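Local coordinates for phosphate-binding protein PstS (Borrelia burgdorferi, PDB 4N13) that binds inorganic phosphate with micromolar affinity as the solute-binding component of the PstSACB ABC transporter, which imports phosphate into the cell, at residues E104-Q116 with L147-R161. Residues are numbered along the deposited sequence; the frame is centred on the assembly and turned at random.
Sequences EENLAKILNGEIQ and LLNKIFKTHEEAQFR. With EDO (1,2-ethanediol), chain F.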
ATOM      1  N   GLU A 104       7.266   7.513 -12.862  1.00  9.06           N
ATOM      2  CA  GLU A 104       6.992   7.985 -11.513  1.00  9.52           C
ATOM      3  C   GLU A 104       7.245   9.473 -11.375  1.00 10.03           C
ATOM      4  O   GLU A 104       6.488  10.169 -10.707  1.00  9.66           O
ATOM      5  CB  GLU A 104       7.842   7.231 -10.492  1.00 13.28           C
ATOM      6  CG  GLU A 104       7.250   5.898 -10.058  1.00 14.20           C
ATOM      7  CD  GLU A 104       8.088   5.280  -8.990  1.00 16.10           C
ATOM      8  OE1 GLU A 104       9.140   4.752  -9.364  1.00 14.25           O
ATOM      9  OE2 GLU A 104       7.708   5.330  -7.805  1.00 19.20           O
ATOM     10  N   GLU A 105       8.324   9.948 -11.982  1.00  9.06           N
ATOM     11  CA  GLU A 105       8.669  11.355 -11.900  1.00  9.38           C
ATOM     12  C   GLU A 105       7.555  12.229 -12.474  1.00  8.80           C
ATOM     13  O   GLU A 105       7.142  13.219 -11.854  1.00 10.02           O
ATOM     14  CB  GLU A 105       9.975  11.643 -12.624  1.00 10.69           C
ATOM     15  CG  GLU A 105      10.450  13.077 -12.432  1.00 13.32           C
ATOM     16  CD  GLU A 105      11.201  13.336 -11.116  1.00 15.90           C
ATOM     17  OE1 GLU A 105      11.333  14.520 -10.749  1.00 21.19           O
ATOM     18  OE2 GLU A 105      11.659  12.382 -10.445  1.00 15.20           O
ATOM     19  N   ASN A 106       7.071  11.884 -13.663  1.00  8.69           N
ATOM     20  CA  ASN A 106       6.028  12.689 -14.273  1.00  8.71           C
ATOM     21  C   ASN A 106       4.703  12.559 -13.538  1.00  8.63           C
ATOM     22  O   ASN A 106       3.946  13.532 -13.417  1.00  9.22           O
ATOM     23  CB  ASN A 106       5.880  12.370 -15.758  1.00  9.57           C
ATOM     24  CG  ASN A 106       6.972  12.997 -16.587  1.00 11.80           C
ATOM     25  OD1 ASN A 106       7.552  13.997 -16.191  1.00 14.87           O
ATOM     26  ND2 ASN A 106       7.250  12.427 -17.737  1.00 14.22           N
ATOM     27  N   LEU A 107       4.424  11.367 -13.028  1.00  8.64           N
ATOM     28  CA  LEU A 107       3.224  11.162 -12.249  1.00  8.66           C
ATOM     29  C   LEU A 107       3.234  12.056 -10.995  1.00  8.06           C
ATOM     30  O   LEU A 107       2.227  12.698 -10.669  1.00  9.03           O
ATOM     31  CB  LEU A 107       3.123   9.688 -11.890  1.00  9.44           C
ATOM     32  CG  LEU A 107       1.862   9.252 -11.147  1.00 11.03           C
ATOM     33  CD1 LEU A 107       0.597   9.582 -11.901  1.00 10.95           C
ATOM     34  CD2 LEU A 107       1.926   7.750 -10.915  1.00 11.62           C
ATOM     35  N   ALA A 108       4.366  12.098 -10.304  1.00  8.57           N
ATOM     36  CA  ALA A 108       4.495  12.947  -9.128  1.00  8.84           C
ATOM     37  C   ALA A 108       4.301  14.417  -9.471  1.00  8.27           C
ATOM     38  O   ALA A 108       3.726  15.161  -8.688  1.00  9.11           O
ATOM     39  CB  ALA A 108       5.830  12.732  -8.477  1.00  9.46           C
ATOM     40  N   LYS A 109       4.758  14.843 -10.643  1.00  8.19           N
ATOM     41  CA  LYS A 109       4.584  16.220 -11.075  1.00  8.75           C
ATOM     42  C   LYS A 109       3.131  16.518 -11.454  1.00  7.78           C
ATOM     43  O   LYS A 109       2.690  17.660 -11.340  1.00  9.68           O
ATOM     44  CB  LYS A 109       5.529  16.512 -12.243  1.00  9.85           C
ATOM     45  CG  LYS A 109       6.986  16.641 -11.823  1.00 11.02           C
ATOM     46  CD  LYS A 109       7.897  16.770 -13.042  1.00 14.10           C
ATOM     47  CE  LYS A 109       9.337  16.966 -12.641  1.00 15.95           C
ATOM     48  NZ  LYS A 109      10.201  17.151 -13.830  1.00 18.26           N
ATOM     49  N   ILE A 110       2.359  15.521 -11.900  1.00  8.24           N
ATOM     50  CA  ILE A 110       0.905  15.735 -12.066  1.00  8.12           C
ATOM     51  C   ILE A 110       0.286  15.912 -10.673  1.00  8.24           C
ATOM     52  O   ILE A 110      -0.510  16.825 -10.423  1.00  9.50           O
ATOM     53  CB  ILE A 110       0.229  14.573 -12.837  1.00  8.44           C
ATOM     54  CG1 ILE A 110       0.710  14.563 -14.286  1.00 10.32           C
ATOM     55  CG2 ILE A 110      -1.280  14.666 -12.728  1.00  9.09           C
ATOM     56  CD1 ILE A 110       0.244  13.387 -15.102  1.00 11.91           C
ATOM     57  N   LEU A 111       0.686  15.054  -9.752  1.00  8.07           N
ATOM     58  CA  LEU A 111       0.114  15.068  -8.419  1.00  8.48           C
ATOM     59  C   LEU A 111       0.382  16.346  -7.654  1.00  7.82           C
ATOM     60  O   LEU A 111      -0.464  16.751  -6.858  1.00  9.19           O
ATOM     61  CB  LEU A 111       0.597  13.853  -7.612  1.00 10.57           C
ATOM     62  CG  LEU A 111       0.157  12.507  -8.154  1.00 14.37           C
ATOM     63  CD1 LEU A 111       0.848  11.372  -7.431  1.00 16.81           C
ATOM     64  CD2 LEU A 111      -1.315  12.379  -8.008  1.00 15.42           C
ATOM     65  N   ASN A 112       1.559  16.943  -7.854  1.00  8.29           N
ATOM     66  CA  ASN A 112       1.907  18.153  -7.133  1.00  9.77           C
ATOM     67  C   ASN A 112       1.628  19.425  -7.919  1.00 10.26           C
ATOM     68  O   ASN A 112       1.886  20.515  -7.426  1.00 11.95           O
ATOM     69  CB  ASN A 112       3.358  18.116  -6.627  1.00 10.37           C
ATOM     70  CG  ASN A 112       4.343  18.753  -7.569  1.00 11.39           C
ATOM     71  OD1 ASN A 112       4.185  18.724  -8.794  1.00 11.07           O
ATOM     72  ND2 ASN A 112       5.393  19.332  -6.995  1.00 12.39           N
ATOM     73  N   GLY A 113       1.054  19.296  -9.111  1.00 10.34           N
ATOM     74  CA  GLY A 113       0.641  20.469  -9.856  1.00 10.58           C
ATOM     75  C   GLY A 113       1.673  21.091 -10.775  1.00 10.31           C
ATOM     76  O   GLY A 113       1.365  22.103 -11.405  1.00 12.35           O
ATOM     77  N   GLU A 114       2.881  20.540 -10.834  1.00 10.48           N
ATOM     78  CA  GLU A 114       3.877  21.047 -11.781  1.00 12.13           C
ATOM     79  C   GLU A 114       3.518  20.733 -13.226  1.00 11.58           C
ATOM     80  O   GLU A 114       3.952  21.433 -14.142  1.00 14.93           O
ATOM     81  CB  GLU A 114       5.264  20.497 -11.458  1.00 12.79           C
ATOM     82  CG  GLU A 114       5.862  21.125 -10.225  1.00 13.67           C
ATOM     83  CD  GLU A 114       7.236  20.571  -9.877  1.00 16.29           C
ATOM     84  OE1 GLU A 114       7.918  20.023 -10.771  1.00 18.47           O
ATOM     85  OE2 GLU A 114       7.632  20.708  -8.702  1.00 17.29           O
ATOM     86  N   ILE A 115       2.737  19.682 -13.433  1.00 10.18           N
ATOM     87  CA  ILE A 115       2.209  19.349 -14.762  1.00  9.58           C
ATOM     88  C   ILE A 115       0.695  19.432 -14.693  1.00  9.73           C
ATOM     89  O   ILE A 115       0.091  18.728 -13.905  1.00 10.38           O
ATOM     90  CB  ILE A 115       2.646  17.928 -15.222  1.00  9.93           C
ATOM     91  CG1 ILE A 115       4.145  17.902 -15.480  1.00 12.43           C
ATOM     92  CG2 ILE A 115       1.877  17.507 -16.456  1.00 10.31           C
ATOM     93  CD1 ILE A 115       4.675  16.514 -15.805  1.00 14.25           C
ATOM     94  N   GLN A 116       0.092  20.303 -15.495  1.00  9.79           N
ATOM     95  CA  GLN A 116      -1.364  20.507 -15.459  1.00 10.78           C
ATOM     96  C   GLN A 116      -2.060  20.413 -16.801  1.00 10.28           C
ATOM     97  O   GLN A 116      -3.270  20.638 -16.889  1.00 10.85           O
ATOM     98  CB  GLN A 116      -1.724  21.831 -14.785  1.00 12.99           C
ATOM     99  CG  GLN A 116      -1.361  21.825 -13.334  1.00 13.93           C
ATOM    100  CD  GLN A 116      -1.929  22.980 -12.567  1.00 15.97           C
ATOM    101  OE1 GLN A 116      -2.955  23.573 -12.955  1.00 18.74           O
ATOM    102  NE2 GLN A 116      -1.285  23.306 -11.450  1.00 17.93           N
ATOM    103  N   LEU A 147       5.135   8.591  -3.424  1.00 12.01           N
ATOM    104  CA  LEU A 147       5.454   9.392  -4.587  1.00 11.71           C
ATOM    105  C   LEU A 147       5.949  10.779  -4.195  1.00 11.84           C
ATOM    106  O   LEU A 147       7.105  11.100  -4.429  1.00 13.88           O
ATOM    107  CB  LEU A 147       4.263   9.466  -5.561  1.00 13.33           C
ATOM    108  CG  LEU A 147       4.066   8.236  -6.437  1.00 14.26           C
ATOM    109  CD1 LEU A 147       2.687   8.184  -7.064  1.00 14.34           C
ATOM    110  CD2 LEU A 147       5.138   8.237  -7.513  1.00 16.28           C
ATOM    111  N   LEU A 148       5.104  11.604  -3.589  1.00 10.30           N
ATOM    112  CA  LEU A 148       5.466  12.995  -3.382  1.00 10.10           C
ATOM    113  C   LEU A 148       6.693  13.149  -2.503  1.00  9.23           C
ATOM    114  O   LEU A 148       7.603  13.910  -2.843  1.00 10.80           O
ATOM    115  CB  LEU A 148       4.300  13.768  -2.764  1.00 10.93           C
ATOM    116  CG  LEU A 148       3.078  13.942  -3.663  1.00 14.05           C
ATOM    117  CD1 LEU A 148       1.932  14.621  -2.908  1.00 16.60           C
ATOM    118  CD2 LEU A 148       3.425  14.756  -4.895  1.00 16.60           C
ATOM    119  N   ASN A 149       6.707  12.447  -1.372  1.00 10.13           N
ATOM    120  CA  ASN A 149       7.790  12.616  -0.409  1.00 12.12           C
ATOM    121  C   ASN A 149       9.105  12.027  -0.893  1.00 14.62           C
ATOM    122  O   ASN A 149      10.152  12.404  -0.407  1.00 17.53           O
ATOM    123  CB  ASN A 149       7.423  11.999   0.941  1.00 13.00           C
ATOM    124  CG  ASN A 149       6.355  12.780   1.665  1.00 15.48           C
ATOM    125  OD1 ASN A 149       5.981  13.878   1.256  1.00 18.10           O
ATOM    126  ND2 ASN A 149       5.853  12.214   2.755  1.00 16.30           N
ATOM    127  N   LYS A 150       9.053  11.110  -1.852  1.00 14.56           N
ATOM    128  CA  LYS A 150      10.269  10.505  -2.389  1.00 15.07           C
ATOM    129  C   LYS A 150      10.807  11.260  -3.598  1.00 15.33           C
ATOM    130  O   LYS A 150      12.013  11.354  -3.787  1.00 18.38           O
ATOM    131  CB  LYS A 150      10.035   9.039  -2.736  1.00 17.68           C
ATOM    132  CG  LYS A 150       9.678   8.217  -1.504  1.00 19.96           C
ATOM    133  CD  LYS A 150       9.855   6.733  -1.714  1.00 22.08           C
ATOM    134  CE  LYS A 150       9.397   5.955  -0.505  1.00 23.63           C
ATOM    135  NZ  LYS A 150       9.623   4.500  -0.676  1.00 25.53           N
ATOM    136  N   ILE A 151       9.917  11.823  -4.407  1.00 12.86           N
ATOM    137  CA  ILE A 151      10.356  12.476  -5.634  1.00 12.60           C
ATOM    138  C   ILE A 151      10.858  13.901  -5.379  1.00 11.24           C
ATOM    139  O   ILE A 151      11.793  14.354  -6.034  1.00 12.50           O
ATOM    140  CB  ILE A 151       9.215  12.504  -6.692  1.00 14.56           C
ATOM    141  CG1 ILE A 151       8.921  11.114  -7.269  1.00 20.80           C
ATOM    142  CG2 ILE A 151       9.539  13.469  -7.810  1.00 16.45           C
ATOM    143  CD1 ILE A 151      10.041  10.512  -8.006  1.00 23.17           C
ATOM    144  N   PHE A 152      10.214  14.605  -4.458  1.00 10.67           N
ATOM    145  CA  PHE A 152      10.500  16.022  -4.229  1.00 10.22           C
ATOM    146  C   PHE A 152      11.317  16.251  -2.965  1.00 11.65           C
ATOM    147  O   PHE A 152      11.123  15.584  -1.959  1.00 13.82           O
ATOM    148  CB  PHE A 152       9.194  16.810  -4.185  1.00 12.38           C
ATOM    149  CG  PHE A 152       8.439  16.745  -5.474  1.00 11.85           C
ATOM    150  CD1 PHE A 152       7.230  16.081  -5.567  1.00 11.25           C
ATOM    151  CD2 PHE A 152       8.965  17.309  -6.620  1.00 12.73           C
ATOM    152  CE1 PHE A 152       6.558  15.994  -6.764  1.00 12.30           C
ATOM    153  CE2 PHE A 152       8.284  17.234  -7.824  1.00 13.67           C
ATOM    154  CZ  PHE A 152       7.079  16.569  -7.890  1.00 13.88           C
ATOM    155  N   LYS A 153      12.216  17.218  -3.027  1.00 14.92           N
ATOM    156  CA  LYS A 153      13.155  17.467  -1.951  1.00 16.74           C
ATOM    157  C   LYS A 153      12.536  18.184  -0.756  1.00 17.12           C
ATOM    158  O   LYS A 153      12.864  17.886   0.391  1.00 19.54           O
ATOM    159  CB  LYS A 153      14.324  18.293  -2.494  1.00 19.14           C
ATOM    160  CG  LYS A 153      15.460  18.452  -1.512  1.00 20.57           C
ATOM    161  CD  LYS A 153      16.657  19.185  -2.113  1.00 22.95           C
ATOM    162  CE  LYS A 153      16.372  20.665  -2.242  1.00 25.03           C
ATOM    163  NZ  LYS A 153      17.525  21.441  -2.775  1.00 25.61           N
ATOM    164  N   THR A 154      11.648  19.133  -1.020  1.00 16.94           N
ATOM    165  CA  THR A 154      11.127  20.001   0.034  1.00 18.26           C
ATOM    166  C   THR A 154       9.671  19.714   0.371  1.00 18.23           C
ATOM    167  O   THR A 154       8.920  19.197  -0.451  1.00 16.75           O
ATOM    168  CB  THR A 154      11.237  21.488  -0.351  1.00 19.34           C
ATOM    169  OG1 THR A 154      10.301  21.779  -1.392  1.00 19.39           O
ATOM    170  CG2 THR A 154      12.658  21.830  -0.804  1.00 20.02           C
ATOM    171  N   HIS A 155       9.270  20.080   1.580  1.00 19.12           N
ATOM    172  CA  HIS A 155       7.890  19.878   2.008  1.00 19.12           C
ATOM    173  C   HIS A 155       6.920  20.635   1.109  1.00 18.21           C
ATOM    174  O   HIS A 155       5.875  20.109   0.756  1.00 18.40           O
ATOM    175  CB  HIS A 155       7.696  20.307   3.468  1.00 24.13           C
ATOM    176  CG  HIS A 155       8.415  19.438   4.451  1.00 28.29           C
ATOM    177  ND1 HIS A 155       8.040  18.136   4.702  1.00 30.97           N
ATOM    178  CD2 HIS A 155       9.478  19.685   5.252  1.00 30.15           C
ATOM    179  CE1 HIS A 155       8.849  17.614   5.608  1.00 31.62           C
ATOM    180  NE2 HIS A 155       9.730  18.534   5.957  1.00 31.29           N
ATOM    181  N   GLU A 156       7.262  21.867   0.742  1.00 18.13           N
ATOM    182  CA  GLU A 156       6.399  22.670  -0.117  1.00 19.02           C
ATOM    183  C   GLU A 156       6.171  22.016  -1.478  1.00 16.28           C
ATOM    184  O   GLU A 156       5.053  22.026  -1.991  1.00 16.93           O
ATOM    185  CB  GLU A 156       6.977  24.077  -0.296  1.00 21.63           C
ATOM    186  CG  GLU A 156       6.075  25.010  -1.083  1.00 26.00           C
ATOM    187  CD  GLU A 156       6.301  24.936  -2.581  1.00 31.34           C
ATOM    188  OE1 GLU A 156       7.378  24.462  -3.009  1.00 32.83           O
ATOM    189  OE2 GLU A 156       5.391  25.366  -3.328  1.00 33.42           O
ATOM    190  N   GLU A 157       7.213  21.432  -2.064  1.00 15.50           N
ATOM    191  CA  GLU A 157       7.068  20.744  -3.347  1.00 14.20           C
ATOM    192  C   GLU A 157       6.291  19.442  -3.198  1.00 13.33           C
ATOM    193  O   GLU A 157       5.555  19.048  -4.104  1.00 14.24           O
ATOM    194  CB  GLU A 157       8.439  20.444  -3.950  1.00 15.50           C
ATOM    195  CG  GLU A 157       9.272  21.680  -4.267  1.00 20.06           C
ATOM    196  CD  GLU A 157      10.787  21.433  -4.322  1.00 23.59           C
ATOM    197  OE1 GLU A 157      11.281  20.326  -3.980  1.00 24.28           O
ATOM    198  OE2 GLU A 157      11.493  22.391  -4.701  1.00 26.47           O
ATOM    199  N   ALA A 158       6.424  18.797  -2.048  1.00 12.80           N
ATOM    200  CA  ALA A 158       5.812  17.482  -1.824  1.00 13.72           C
ATOM    201  C   ALA A 158       4.407  17.640  -1.246  1.00 16.27           C
ATOM    202  O   ALA A 158       4.064  17.018  -0.224  1.00 20.68           O
ATOM    203  CB  ALA A 158       6.670  16.651  -0.873  1.00 14.90           C
ATOM    204  N   GLN A 159       3.628  18.522  -1.853  1.00 15.82           N
ATOM    205  CA  GLN A 159       2.243  18.712  -1.493  1.00 14.92           C
ATOM    206  C   GLN A 159       1.385  18.491  -2.727  1.00 12.26           C
ATOM    207  O   GLN A 159       1.805  18.774  -3.847  1.00 12.12           O
ATOM    208  CB  GLN A 159       2.032  20.120  -0.946  1.00 18.28           C
ATOM    209  CG  GLN A 159       2.829  20.404   0.316  1.00 22.56           C
ATOM    210  CD  GLN A 159       2.626  19.353   1.407  1.00 26.49           C
ATOM    211  OE1 GLN A 159       1.497  18.923   1.676  1.00 28.69           O
ATOM    212  NE2 GLN A 159       3.724  18.933   2.041  1.00 26.53           N
ATOM    213  N   PHE A 160       0.184  17.971  -2.525  1.00 11.90           N
ATOM    214  CA  PHE A 160      -0.726  17.752  -3.633  1.00 11.45           C
ATOM    215  C   PHE A 160      -1.187  19.087  -4.234  1.00 11.48           C
ATOM    216  O   PHE A 160      -1.377  20.083  -3.526  1.00 13.07           O
ATOM    217  CB  PHE A 160      -1.963  16.984  -3.164  1.00 10.64           C
ATOM    218  CG  PHE A 160      -1.761  15.497  -2.973  1.00  9.35           C
ATOM    219  CD1 PHE A 160      -1.647  14.648  -4.044  1.00  9.14           C
ATOM    220  CD2 PHE A 160      -1.738  14.963  -1.700  1.00 10.33           C
ATOM    221  CE1 PHE A 160      -1.512  13.284  -3.848  1.00  9.89           C
ATOM    222  CE2 PHE A 160      -1.610  13.611  -1.511  1.00  9.14           C
ATOM    223  CZ  PHE A 160      -1.506  12.771  -2.594  1.00 10.21           C
ATOM    224  N   ARG A 161      -1.369  19.077  -5.554  1.00 11.75           N
ATOM    225  CA  ARG A 161      -2.055  20.138  -6.286  1.00 12.49           C
ATOM    226  C   ARG A 161      -3.297  20.503  -5.497  1.00 14.73           C
ATOM    227  O   ARG A 161      -4.089  19.641  -5.150  1.00 15.23           O
ATOM    228  CB  ARG A 161      -2.411  19.628  -7.691  1.00 13.41           C
ATOM    229  CG  ARG A 161      -3.126  20.614  -8.552  1.00 13.56           C
ATOM    230  CD  ARG A 161      -3.372  20.050  -9.932  1.00 13.27           C
ATOM    231  NE  ARG A 161      -4.323  20.911 -10.630  1.00 15.91           N
ATOM    232  CZ  ARG A 161      -4.849  20.661 -11.828  1.00 15.39           C
ATOM    233  NH1 ARG A 161      -4.501  19.567 -12.491  1.00 13.40           N
ATOM    234  NH2 ARG A 161      -5.744  21.500 -12.346  1.00 18.78           N
TER
HETATM  235  C1  EDO F 305      -5.745  18.721  -1.877  1.00 22.01           C
HETATM  236  O1  EDO F 305      -5.189  17.497  -1.377  1.00 21.58           O
HETATM  237  C2  EDO F 305      -6.604  18.497  -3.120  1.00 20.34           C
HETATM  238  O2  EDO F 305      -5.854  17.866  -4.163  1.00 16.76           O
HETATM  239  O   HOH W   1      -2.014  18.228 -12.328  1.00 12.54           O
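L111 and A108 of helix 104-111 pack against L147, L148 and I151 in the last turn of helix 138-151, within the periplasmic-binding-protein fold; the axes of 104-111 and 147-151 pass 9.5 Å apart, crossing at -115°. The tight part is apolar: L147 CD1 sits 3.7 Å from L111 CD1 and also touches L107 CD2, all three leucines also meeting F91 of strand 80-93, while A108 CB touches both I151 CG1 and F152 CE1. Helix 104-111 ends in a Schellman motif at G113, and the chain 159-161 runs alongside this end. There R161 N gives a nearly straight hydrogen bond of 2.8 Å to L111 O, in the carbonyl plane and on a lone pair.

The N112 amide stacks, displaced toward CZ, on one face of the F152 ring, planes 9° apart, with I151 CG2 over the centre of the opposite face. An unusual chi1 of 93° puts the amide there, and both hydrogens of ND2 are used in its plane, one on E157 O (2.9 Å), the other on E114 OE2; OD1 closes an Asx turn by accepting from E114 N. Toward solvent the contact thins out: the partly exposed E105 carboxylate lies along I151 CG2 and CD1, and exposed E114 brings OE2 to within 3.6 Å of F152 CE2.

At the other end the extended R161 side chain passes G113 and stacks its guanidinium on the Q116 amide, itself held by NE2 to G113 O and by K127 NZ to OE1, while D163 (salt bridge) and I128 O hold the R161 polar end. One water accepts from R161 NH1 and donates to both I110 O and I115 O.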